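Pseudopodium-enriched atypical kinase 1 (Homo sapiens, PDB 6BHC) is a pseudokinase whose kinase-like domain has an unusual catalytic cleft and dimerises through a mode novel for the kinase fold. Local coordinates at residues 361-365 / 377-381; 351-357 / 410-414; 381-386 / 414-420. The protein carries 1 engineered substitution. All coordinates share one frame. Residue numbers count along the deposited sequence, not the author numbering.

In the fold
All three contacts lie on the same side of the chain's centre, among the helices from 343-354, probably part of the kinase C-lobe, to 420-430. Contact 2 is buried and most central, joining the end of helix 343-354 to helix 406-417 through CH-pi and sulfur-aromatic packing and a water bridge. Contact 3, also buried, ties helix 406-417 to helix 371-396 and adds direct arginine-to-carbonyl hydrogen bonds to its apolar packing. Contact 1, farthest out and partly buried, sets helix 359-367 against helix 371-396 by apolar packing without hydrogen bonds between the two segments. Tyr414 is common to contacts 2 and 3, Trp381 to contacts 1 and 3. The Trp381 ring also packs on Gly356 and Pro357 of contact 2.

Contact 1 of 3, residues 361-365 / 377-381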
loop_
_atom_site.group_PDB
_atom_site.type_symbol
_atom_site.label_atom_id
_atom_site.label_comp_id
_atom_site.label_asym_id
_atom_site.label_seq_id
_atom_site.Cartn_x
_atom_site.Cartn_y
_atom_site.Cartn_z
ATOM N N LEU A 361 -5.387 -2.045 -29.174
ATOM C CA LEU A 361 -4.376 -3.092 -29.255
ATOM C C LEU A 361 -4.793 -4.216 -30.197
ATOM O O LEU A 361 -3.926 -4.943 -30.694
ATOM C CB LEU A 361 -4.084 -3.641 -27.854
ATOM C CG LEU A 361 -2.986 -4.692 -27.646
ATOM C CD1 LEU A 361 -2.260 -4.448 -26.330
ATOM C CD2 LEU A 361 -3.563 -6.102 -27.670
ATOM N N PHE A 362 -6.095 -4.365 -30.462
ATOM C CA PHE A 362 -6.552 -5.431 -31.349
ATOM C C PHE A 362 -6.027 -5.234 -32.765
ATOM O O PHE A 362 -5.700 -6.207 -33.454
ATOM C CB PHE A 362 -8.082 -5.502 -31.357
ATOM C CG PHE A 362 -8.684 -6.017 -30.074
ATOM C CD1 PHE A 362 -7.886 -6.358 -28.994
ATOM C CD2 PHE A 362 -10.057 -6.174 -29.958
ATOM C CE1 PHE A 362 -8.445 -6.829 -27.819
ATOM C CE2 PHE A 362 -10.620 -6.650 -28.788
ATOM C CZ PHE A 362 -9.813 -6.977 -27.718
ATOM N N GLN A 363 -5.940 -3.980 -33.219
ATOM C CA GLN A 363 -5.431 -3.712 -34.562
ATOM C C GLN A 363 -3.976 -4.140 -34.696
ATOM O O GLN A 363 -3.590 -4.745 -35.704
ATOM C CB GLN A 363 -5.586 -2.230 -34.900
ATOM C CG GLN A 363 -7.010 -1.803 -35.200
ATOM C CD GLN A 363 -7.103 -0.351 -35.626
ATOM O OE1 GLN A 363 -6.421 0.513 -35.076
ATOM N NE2 GLN A 363 -7.944 -0.078 -36.618
ATOM N N THR A 364 -3.152 -3.831 -33.693
ATOM C CA THR A 364 -1.765 -4.282 -33.717
ATOM C C THR A 364 -1.676 -5.800 -33.626
ATOM O O THR A 364 -0.768 -6.402 -34.212
ATOM C CB THR A 364 -0.980 -3.630 -32.577
ATOM O OG1 THR A 364 -1.230 -2.219 -32.569
ATOM C CG2 THR A 364 0.513 -3.867 -32.752
ATOM N N PHE A 365 -2.612 -6.429 -32.913
ATOM C CA PHE A 365 -2.621 -7.885 -32.806
ATOM C C PHE A 365 -2.819 -8.534 -34.171
ATOM O O PHE A 365 -2.060 -9.427 -34.564
ATOM C CB PHE A 365 -3.715 -8.322 -31.830
ATOM C CG PHE A 365 -3.692 -9.787 -31.495
ATOM C CD1 PHE A 365 -2.942 -10.255 -30.428
ATOM C CD2 PHE A 365 -4.431 -10.695 -32.237
ATOM C CE1 PHE A 365 -2.924 -11.602 -30.112
ATOM C CE2 PHE A 365 -4.416 -12.043 -31.927
ATOM C CZ PHE A 365 -3.662 -12.497 -30.863
ATOM N N LEU A 377 3.602 -8.317 -27.799
ATOM C CA LEU A 377 2.596 -7.276 -27.621
ATOM C C LEU A 377 1.754 -7.530 -26.375
ATOM O O LEU A 377 1.524 -6.621 -25.570
ATOM C CB LEU A 377 1.708 -7.194 -28.863
ATOM C CG LEU A 377 0.588 -6.153 -28.837
ATOM C CD1 LEU A 377 1.166 -4.747 -28.888
ATOM C CD2 LEU A 377 -0.384 -6.383 -29.983
ATOM N N LEU A 378 1.293 -8.769 -26.197
ATOM C CA LEU A 378 0.472 -9.092 -25.033
ATOM C C LEU A 378 1.292 -9.064 -23.750
ATOM O O LEU A 378 0.794 -8.639 -22.700
ATOM C CB LEU A 378 -0.187 -10.459 -25.221
ATOM C CG LEU A 378 -1.201 -10.570 -26.361
ATOM C CD1 LEU A 378 -1.652 -12.012 -26.546
ATOM C CD2 LEU A 378 -2.393 -9.664 -26.102
ATOM N N GLN A 379 2.548 -9.512 -23.809
ATOM C CA GLN A 379 3.377 -9.527 -22.608
ATOM C C GLN A 379 3.739 -8.114 -22.169
ATOM O O GLN A 379 3.768 -7.822 -20.969
ATOM C CB GLN A 379 4.640 -10.356 -22.844
ATOM C CG GLN A 379 5.474 -10.578 -21.591
ATOM C CD GLN A 379 4.750 -11.409 -20.550
ATOM O OE1 GLN A 379 4.619 -12.625 -20.692
ATOM N NE2 GLN A 379 4.273 -10.755 -19.497
ATOM N N ASN A 380 4.024 -7.225 -23.125
ATOM C CA ASN A 380 4.313 -5.838 -22.774
ATOM C C ASN A 380 3.104 -5.177 -22.127
ATOM O O ASN A 380 3.245 -4.421 -21.158
ATOM C CB ASN A 380 4.754 -5.058 -24.012
ATOM C CG ASN A 380 6.075 -5.547 -24.571
ATOM O OD1 ASN A 380 6.835 -6.238 -23.890
ATOM N ND2 ASN A 380 6.358 -5.190 -25.818
ATOM N N TRP A 381 1.906 -5.454 -22.647
ATOM C CA TRP A 381 0.696 -4.913 -22.039
ATOM C C TRP A 381 0.525 -5.419 -20.611
ATOM O O TRP A 381 0.159 -4.651 -19.714
ATOM C CB TRP A 381 -0.524 -5.270 -22.888
ATOM C CG TRP A 381 -1.810 -4.723 -22.347
ATOM C CD1 TRP A 381 -2.396 -3.535 -22.672
ATOM C CD2 TRP A 381 -2.668 -5.342 -21.380
ATOM N NE1 TRP A 381 -3.568 -3.377 -21.970
ATOM C CE2 TRP A 381 -3.755 -4.473 -21.169
ATOM C CE3 TRP A 381 -2.621 -6.548 -20.674
ATOM C CZ2 TRP A 381 -4.785 -4.770 -20.280
ATOM C CZ3 TRP A 381 -3.644 -6.841 -19.792
ATOM C CH2 TRP A 381 -4.711 -5.955 -19.602
#
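Leu377 and Leu361 bury most of the surface here, each pointing its CA-to-CB bond at the opposing helix. Leu377 sends CD2 between Leu361, Thr364 and Phe365: it lies 3.9 Å from Leu361 CG, 3.8 Å from Thr364 CB and 3.7 Å from the backbone N of Phe365, so one methyl fills the space between residues a helical turn apart. Leu361 reaches Leu378, its CD2 4.1 Å from Leu378 CD2, and, about one turn on from Leu377, Trp381, its CD1 3.8 Å from Trp381 CD1. The two segments run nearly antiparallel, at 151°, with axes 11.4 Å apart at closest approach, a wide spacing that leucine side chains bridge. Helices 359-367 and 371-396 follow each other directly in the chain, so this is a helical hairpin, and Phe365 and Leu377 are its closest CA pair at 7.4 Å. Leu378 continues the apolar surface: its CD1 meets the edge of the Phe365 ring, 3.8 Å from Phe365 CE1. Phe365 and Leu378 both also touch Ser424, so helix 420-430 covers this side of the hairpin, while Asn380 packs on Val16 of the second subunit.

Contact 2 of 3, residues 351-357 / 410-414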
loop_
_atom_site.group_PDB
_atom_site.type_symbol
_atom_site.label_atom_id
_atom_site.label_comp_id
_atom_site.label_asym_id
_atom_site.label_seq_id
_atom_site.Cartn_x
_atom_site.Cartn_y
_atom_site.Cartn_z
ATOM N N GLN A 351 -13.443 -9.663 -18.000
ATOM C CA GLN A 351 -12.234 -9.014 -17.503
ATOM C C GLN A 351 -11.599 -8.142 -18.577
ATOM O O GLN A 351 -11.080 -7.058 -18.284
ATOM C CB GLN A 351 -11.243 -10.067 -17.012
ATOM C CG GLN A 351 -11.688 -10.804 -15.763
ATOM C CD GLN A 351 -10.856 -12.039 -15.490
ATOM O OE1 GLN A 351 -10.340 -12.670 -16.413
ATOM N NE2 GLN A 351 -10.720 -12.392 -14.216
ATOM N N CYS A 352 -11.634 -8.597 -19.832
ATOM C CA CYS A 352 -11.052 -7.814 -20.915
ATOM C C CYS A 352 -11.850 -6.542 -21.174
ATOM O O CYS A 352 -11.270 -5.486 -21.448
ATOM C CB CYS A 352 -10.959 -8.655 -22.186
ATOM S SG CYS A 352 -10.277 -7.756 -23.594
ATOM N N LEU A 353 -13.182 -6.621 -21.102
ATOM C CA LEU A 353 -13.995 -5.428 -21.317
ATOM C C LEU A 353 -13.816 -4.414 -20.194
ATOM O O LEU A 353 -13.921 -3.204 -20.430
ATOM C CB LEU A 353 -15.470 -5.811 -21.452
ATOM C CG LEU A 353 -15.855 -6.749 -22.598
ATOM C CD1 LEU A 353 -17.357 -7.004 -22.608
ATOM C CD2 LEU A 353 -15.394 -6.192 -23.937
ATOM N N LEU A 354 -13.540 -4.880 -18.976
ATOM C CA LEU A 354 -13.409 -3.979 -17.836
ATOM C C LEU A 354 -12.022 -3.350 -17.767
ATOM O O LEU A 354 -11.894 -2.127 -17.646
ATOM C CB LEU A 354 -13.723 -4.732 -16.543
ATOM C CG LEU A 354 -15.197 -5.074 -16.333
ATOM C CD1 LEU A 354 -15.352 -6.163 -15.288
ATOM C CD2 LEU A 354 -15.964 -3.825 -15.925
ATOM N N TRP A 355 -10.972 -4.168 -17.837
ATOM C CA TRP A 355 -9.602 -3.679 -17.744
ATOM C C TRP A 355 -8.688 -4.170 -18.853
ATOM O O TRP A 355 -7.674 -3.511 -19.119
ATOM C CB TRP A 355 -8.973 -4.084 -16.403
ATOM C CG TRP A 355 -9.861 -3.855 -15.230
ATOM C CD1 TRP A 355 -10.083 -2.673 -14.588
ATOM C CD2 TRP A 355 -10.646 -4.839 -14.549
ATOM N NE1 TRP A 355 -10.965 -2.859 -13.549
ATOM C CE2 TRP A 355 -11.324 -4.181 -13.504
ATOM C CE3 TRP A 355 -10.846 -6.212 -14.723
ATOM C CZ2 TRP A 355 -12.186 -4.847 -12.638
ATOM C CZ3 TRP A 355 -11.702 -6.874 -13.861
ATOM C CH2 TRP A 355 -12.361 -6.190 -12.832
ATOM N N GLY A 356 -9.002 -5.292 -19.503
ATOM C CA GLY A 356 -8.112 -5.930 -20.449
ATOM C C GLY A 356 -7.806 -5.069 -21.654
ATOM O O GLY A 356 -8.301 -3.945 -21.782
ATOM N N PRO A 357 -6.982 -5.587 -22.564
ATOM C CA PRO A 357 -6.544 -4.774 -23.706
ATOM C C PRO A 357 -7.725 -4.289 -24.534
ATOM O O PRO A 357 -8.692 -5.018 -24.762
ATOM C CB PRO A 357 -5.646 -5.728 -24.503
ATOM C CG PRO A 357 -6.036 -7.095 -24.061
ATOM C CD PRO A 357 -6.458 -6.962 -22.627
ATOM N N LEU A 410 -11.031 -7.429 -7.768
ATOM C CA LEU A 410 -11.286 -8.146 -9.014
ATOM C C LEU A 410 -10.222 -7.836 -10.061
ATOM O O LEU A 410 -9.824 -8.717 -10.832
ATOM C CB LEU A 410 -12.681 -7.802 -9.537
ATOM C CG LEU A 410 -13.840 -8.093 -8.577
ATOM C CD1 LEU A 410 -15.178 -7.704 -9.189
ATOM C CD2 LEU A 410 -13.843 -9.557 -8.163
ATOM N N CYS A 411 -9.746 -6.589 -10.103
ATOM C CA CYS A 411 -8.688 -6.240 -11.045
ATOM C C CYS A 411 -7.389 -6.955 -10.698
ATOM O O CYS A 411 -6.663 -7.404 -11.594
ATOM C CB CYS A 411 -8.481 -4.726 -11.067
ATOM S SG CYS A 411 -7.251 -4.162 -12.267
ATOM N N ALA A 412 -7.081 -7.074 -9.404
ATOM C CA ALA A 412 -5.900 -7.824 -8.993
ATOM C C ALA A 412 -6.029 -9.299 -9.357
ATOM O O ALA A 412 -5.043 -9.929 -9.752
ATOM C CB ALA A 412 -5.663 -7.658 -7.492
ATOM N N GLN A 413 -7.233 -9.867 -9.224
ATOM C CA GLN A 413 -7.445 -11.255 -9.627
ATOM C C GLN A 413 -7.139 -11.449 -11.104
ATOM O O GLN A 413 -6.530 -12.450 -11.497
ATOM C CB GLN A 413 -8.882 -11.685 -9.337
ATOM C CG GLN A 413 -9.205 -11.945 -7.880
ATOM C CD GLN A 413 -10.556 -12.618 -7.704
ATOM O OE1 GLN A 413 -10.969 -12.925 -6.586
ATOM N NE2 GLN A 413 -11.250 -12.853 -8.813
ATOM N N TYR A 414 -7.557 -10.496 -11.935
ATOM C CA TYR A 414 -7.366 -10.608 -13.374
ATOM C C TYR A 414 -5.885 -10.597 -13.736
ATOM O O TYR A 414 -5.380 -11.530 -14.368
ATOM C CB TYR A 414 -8.117 -9.472 -14.064
ATOM C CG TYR A 414 -7.939 -9.387 -15.559
ATOM C CD1 TYR A 414 -7.865 -10.533 -16.343
ATOM C CD2 TYR A 414 -7.877 -8.154 -16.190
ATOM C CE1 TYR A 414 -7.715 -10.446 -17.715
ATOM C CE2 TYR A 414 -7.730 -8.057 -17.554
ATOM C CZ TYR A 414 -7.650 -9.201 -18.312
ATOM O OH TYR A 414 -7.506 -9.090 -19.675
HETATM O O HOH W 1 -11.387 -10.706 -12.107
#
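Segment 351-357 leaves helix 343-354 at Trp355, where phi falls to -130°, and continues in extended conformation through Gly356 and Pro357; segment 410-414 is helical throughout. Their nearest CA pairs are Gln351 with Tyr414, 6.6 Å, and Trp355 with Cys411, 7.2 Å. Tyr414, the residue most covered, reaches across with its OH 3.3 Å from Gly356 CA and 3.8 Å from Pro357 CD. A CB on Gly356 would collide with that hydroxyl and with Cys352 CA. Gln351 CB sits over the Tyr414 ring, 3.5 Å from its centroid, a CH-pi contact. Cys411 lies over one face of the Trp355 indole, SG 3.9 Å and CB 4.0 Å from the five-membered ring centroid, while Leu410 CB packs 3.7 Å from Trp355 CH2, and Trp355 CE3 meets Tyr414 CD2 obliquely at 3.8 Å. One water accepts from Gln351 NE2 and donates to Leu410 O, both at 2.8 Å. Apolar, CH-pi and sulfur-aromatic packing thus holds this buried contact, its polar link left to water.

Contact 3 of 3, residues 381-386 / 414-420; sequences WLDIKR and YLAFATT
Leu415 forms the apolar centre, the most covered residue of the contact, in the mt rotamer. Its CD2 lies 4.2 Å from Trp381 CH2 and 4.4 Å from Leu382 CD2, and its CD1 packs 3.5 Å from Lys385 O and 4.0 Å from Lys385 CB (Lys385 chi1 to chi3 m). Trp381, with chi1 t and chi2 near 90°, extends its indole so that CH2 also comes 4.2 Å from CE2 and from OH of Tyr414 (chi1 t, chi2 38°). Segment 381-386 is a continuous helix. Segment 414-420 is helical to Phe417, extended at Ala418 (phi/psi -74/146°) and Thr419 (-129/169°), and helical again at Thr420. Leu382, also mt, lies along this break: CD2 is 4.2 Å from Ala418 CB, and CD1 is 3.8 Å from Thr419 C and 3.9 Å from Thr420 N. The closest CA atoms, of Arg386 and Leu415, are 6.3 Å apart. Outward from them Arg386 (chi1 m, chi2 and chi3 t, chi4 110°) stretches its guanidinium toward the C-terminal end of helix 406-417, Leu415 O near its plane. NE donates to Leu415 O at 2.8 Å and NH2 gives that oxygen a weak hydrogen bond at 3.1 Å; NH2 also approaches Ala418 O to 2.8 Å, at an angle too poor for a hydrogen bond. Thr419, N-cap of helix 420-430, caps a backbone N just beyond the segment. Two consecutive helices, 406-417 and 420-430, joined by a short extended break, thus pack on helix 371-396 in an alpha-helical bundle.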
loop_
_atom_site.group_PDB
_atom_site.type_symbol
_atom_site.label_atom_id
_atom_site.label_comp_id
_atom_site.label_asym_id
_atom_site.label_seq_id
_atom_site.Cartn_x
_atom_site.Cartn_y
_atom_site.Cartn_z
ATOM N N TRP A 381 1.906 -5.454 -22.647
ATOM C CA TRP A 381 0.696 -4.913 -22.039
ATOM C C TRP A 381 0.525 -5.419 -20.611
ATOM O O TRP A 381 0.159 -4.651 -19.714
ATOM C CB TRP A 381 -0.524 -5.270 -22.888
ATOM C CG TRP A 381 -1.810 -4.723 -22.347
ATOM C CD1 TRP A 381 -2.396 -3.535 -22.672
ATOM C CD2 TRP A 381 -2.668 -5.342 -21.380
ATOM N NE1 TRP A 381 -3.568 -3.377 -21.970
ATOM C CE2 TRP A 381 -3.755 -4.473 -21.169
ATOM C CE3 TRP A 381 -2.621 -6.548 -20.674
ATOM C CZ2 TRP A 381 -4.785 -4.770 -20.280
ATOM C CZ3 TRP A 381 -3.644 -6.841 -19.792
ATOM C CH2 TRP A 381 -4.711 -5.955 -19.602
ATOM N N LEU A 382 0.796 -6.706 -20.381
ATOM C CA LEU A 382 0.671 -7.269 -19.039
ATOM C C LEU A 382 1.663 -6.629 -18.075
ATOM O O LEU A 382 1.305 -6.268 -16.947
ATOM C CB LEU A 382 0.876 -8.783 -19.083
ATOM C CG LEU A 382 -0.359 -9.644 -19.337
ATOM C CD1 LEU A 382 0.033 -11.104 -19.499
ATOM C CD2 LEU A 382 -1.356 -9.480 -18.203
ATOM N N ASP A 383 2.919 -6.488 -18.503
ATOM C CA ASP A 383 3.946 -5.950 -17.616
ATOM C C ASP A 383 3.631 -4.515 -17.206
ATOM O O ASP A 383 3.853 -4.128 -16.053
ATOM C CB ASP A 383 5.315 -6.033 -18.292
ATOM C CG ASP A 383 5.736 -7.464 -18.582
ATOM O OD1 ASP A 383 5.261 -8.379 -17.876
ATOM O OD2 ASP A 383 6.545 -7.674 -19.510
ATOM N N ILE A 384 3.100 -3.716 -18.134
ATOM C CA ILE A 384 2.765 -2.331 -17.820
ATOM C C ILE A 384 1.558 -2.266 -16.892
ATOM O O ILE A 384 1.551 -1.511 -15.914
ATOM C CB ILE A 384 2.530 -1.535 -19.115
ATOM C CG1 ILE A 384 3.829 -1.432 -19.917
ATOM C CG2 ILE A 384 1.974 -0.154 -18.807
ATOM C CD1 ILE A 384 3.687 -0.667 -21.216
ATOM N N LYS A 385 0.519 -3.055 -17.182
ATOM C CA LYS A 385 -0.683 -3.029 -16.354
ATOM C C LYS A 385 -0.405 -3.546 -14.949
ATOM O O LYS A 385 -0.946 -3.017 -13.971
ATOM C CB LYS A 385 -1.797 -3.841 -17.015
ATOM C CG LYS A 385 -2.349 -3.211 -18.282
ATOM C CD LYS A 385 -3.246 -2.021 -17.974
ATOM C CE LYS A 385 -4.512 -2.462 -17.255
ATOM N NZ LYS A 385 -5.456 -1.332 -17.026
ATOM N N ARG A 386 0.434 -4.578 -14.825
ATOM C CA ARG A 386 0.793 -5.073 -13.499
ATOM C C ARG A 386 1.573 -4.024 -12.718
ATOM O O ARG A 386 1.402 -3.887 -11.501
ATOM C CB ARG A 386 1.602 -6.364 -13.614
ATOM C CG ARG A 386 0.807 -7.564 -14.097
ATOM C CD ARG A 386 1.563 -8.852 -13.822
ATOM N NE ARG A 386 0.816 -10.035 -14.233
ATOM C CZ ARG A 386 1.143 -10.805 -15.265
ATOM N NH1 ARG A 386 2.214 -10.521 -15.993
ATOM N NH2 ARG A 386 0.405 -11.864 -15.565
ATOM N N TYR A 414 -7.557 -10.496 -11.935
ATOM C CA TYR A 414 -7.366 -10.608 -13.374
ATOM C C TYR A 414 -5.885 -10.597 -13.736
ATOM O O TYR A 414 -5.380 -11.530 -14.368
ATOM C CB TYR A 414 -8.117 -9.472 -14.064
ATOM C CG TYR A 414 -7.939 -9.387 -15.559
ATOM C CD1 TYR A 414 -7.865 -10.533 -16.343
ATOM C CD2 TYR A 414 -7.877 -8.154 -16.190
ATOM C CE1 TYR A 414 -7.715 -10.446 -17.715
ATOM C CE2 TYR A 414 -7.730 -8.057 -17.554
ATOM C CZ TYR A 414 -7.650 -9.201 -18.312
ATOM O OH TYR A 414 -7.506 -9.090 -19.675
ATOM N N LEU A 415 -5.168 -9.549 -13.325
ATOM C CA LEU A 415 -3.776 -9.394 -13.740
ATOM C C LEU A 415 -2.862 -10.432 -13.101
ATOM O O LEU A 415 -1.816 -10.764 -13.671
ATOM C CB LEU A 415 -3.286 -7.986 -13.412
ATOM C CG LEU A 415 -4.045 -6.861 -14.120
ATOM C CD1 LEU A 415 -3.415 -5.513 -13.820
ATOM C CD2 LEU A 415 -4.093 -7.118 -15.618
ATOM N N ALA A 416 -3.228 -10.955 -11.929
ATOM C CA ALA A 416 -2.354 -11.907 -11.249
ATOM C C ALA A 416 -2.325 -13.251 -11.966
ATOM O O ALA A 416 -1.276 -13.902 -12.033
ATOM C CB ALA A 416 -2.798 -12.090 -9.799
ATOM N N PHE A 417 -3.463 -13.682 -12.509
ATOM C CA PHE A 417 -3.582 -15.005 -13.104
ATOM C C PHE A 417 -3.647 -14.995 -14.624
ATOM O O PHE A 417 -3.638 -16.071 -15.231
ATOM C CB PHE A 417 -4.819 -15.723 -12.548
ATOM C CG PHE A 417 -4.713 -16.062 -11.091
ATOM C CD1 PHE A 417 -5.099 -15.151 -10.121
ATOM C CD2 PHE A 417 -4.218 -17.292 -10.690
ATOM C CE1 PHE A 417 -4.997 -15.461 -8.778
ATOM C CE2 PHE A 417 -4.113 -17.609 -9.349
ATOM C CZ PHE A 417 -4.502 -16.692 -8.392
ATOM N N ALA A 418 -3.711 -13.826 -15.253
ATOM C CA ALA A 418 -3.728 -13.770 -16.706
ATOM C C ALA A 418 -2.344 -14.075 -17.270
ATOM O O ALA A 418 -1.316 -13.752 -16.670
ATOM C CB ALA A 418 -4.198 -12.395 -17.186
ATOM N N THR A 419 -2.328 -14.721 -18.434
ATOM C CA THR A 419 -1.104 -15.014 -19.163
ATOM C C THR A 419 -1.269 -14.552 -20.602
ATOM O O THR A 419 -2.370 -14.215 -21.048
ATOM C CB THR A 419 -0.760 -16.512 -19.138
ATOM O OG1 THR A 419 -1.743 -17.240 -19.886
ATOM C CG2 THR A 419 -0.718 -17.038 -17.707
ATOM N N THR A 420 -0.156 -14.543 -21.338
ATOM C CA THR A 420 -0.229 -14.204 -22.754
ATOM C C THR A 420 -1.080 -15.209 -23.518
ATOM O O THR A 420 -1.764 -14.838 -24.479
ATOM C CB THR A 420 1.175 -14.127 -23.356
ATOM O OG1 THR A 420 1.822 -15.399 -23.235
ATOM C CG2 THR A 420 2.004 -13.070 -22.640
#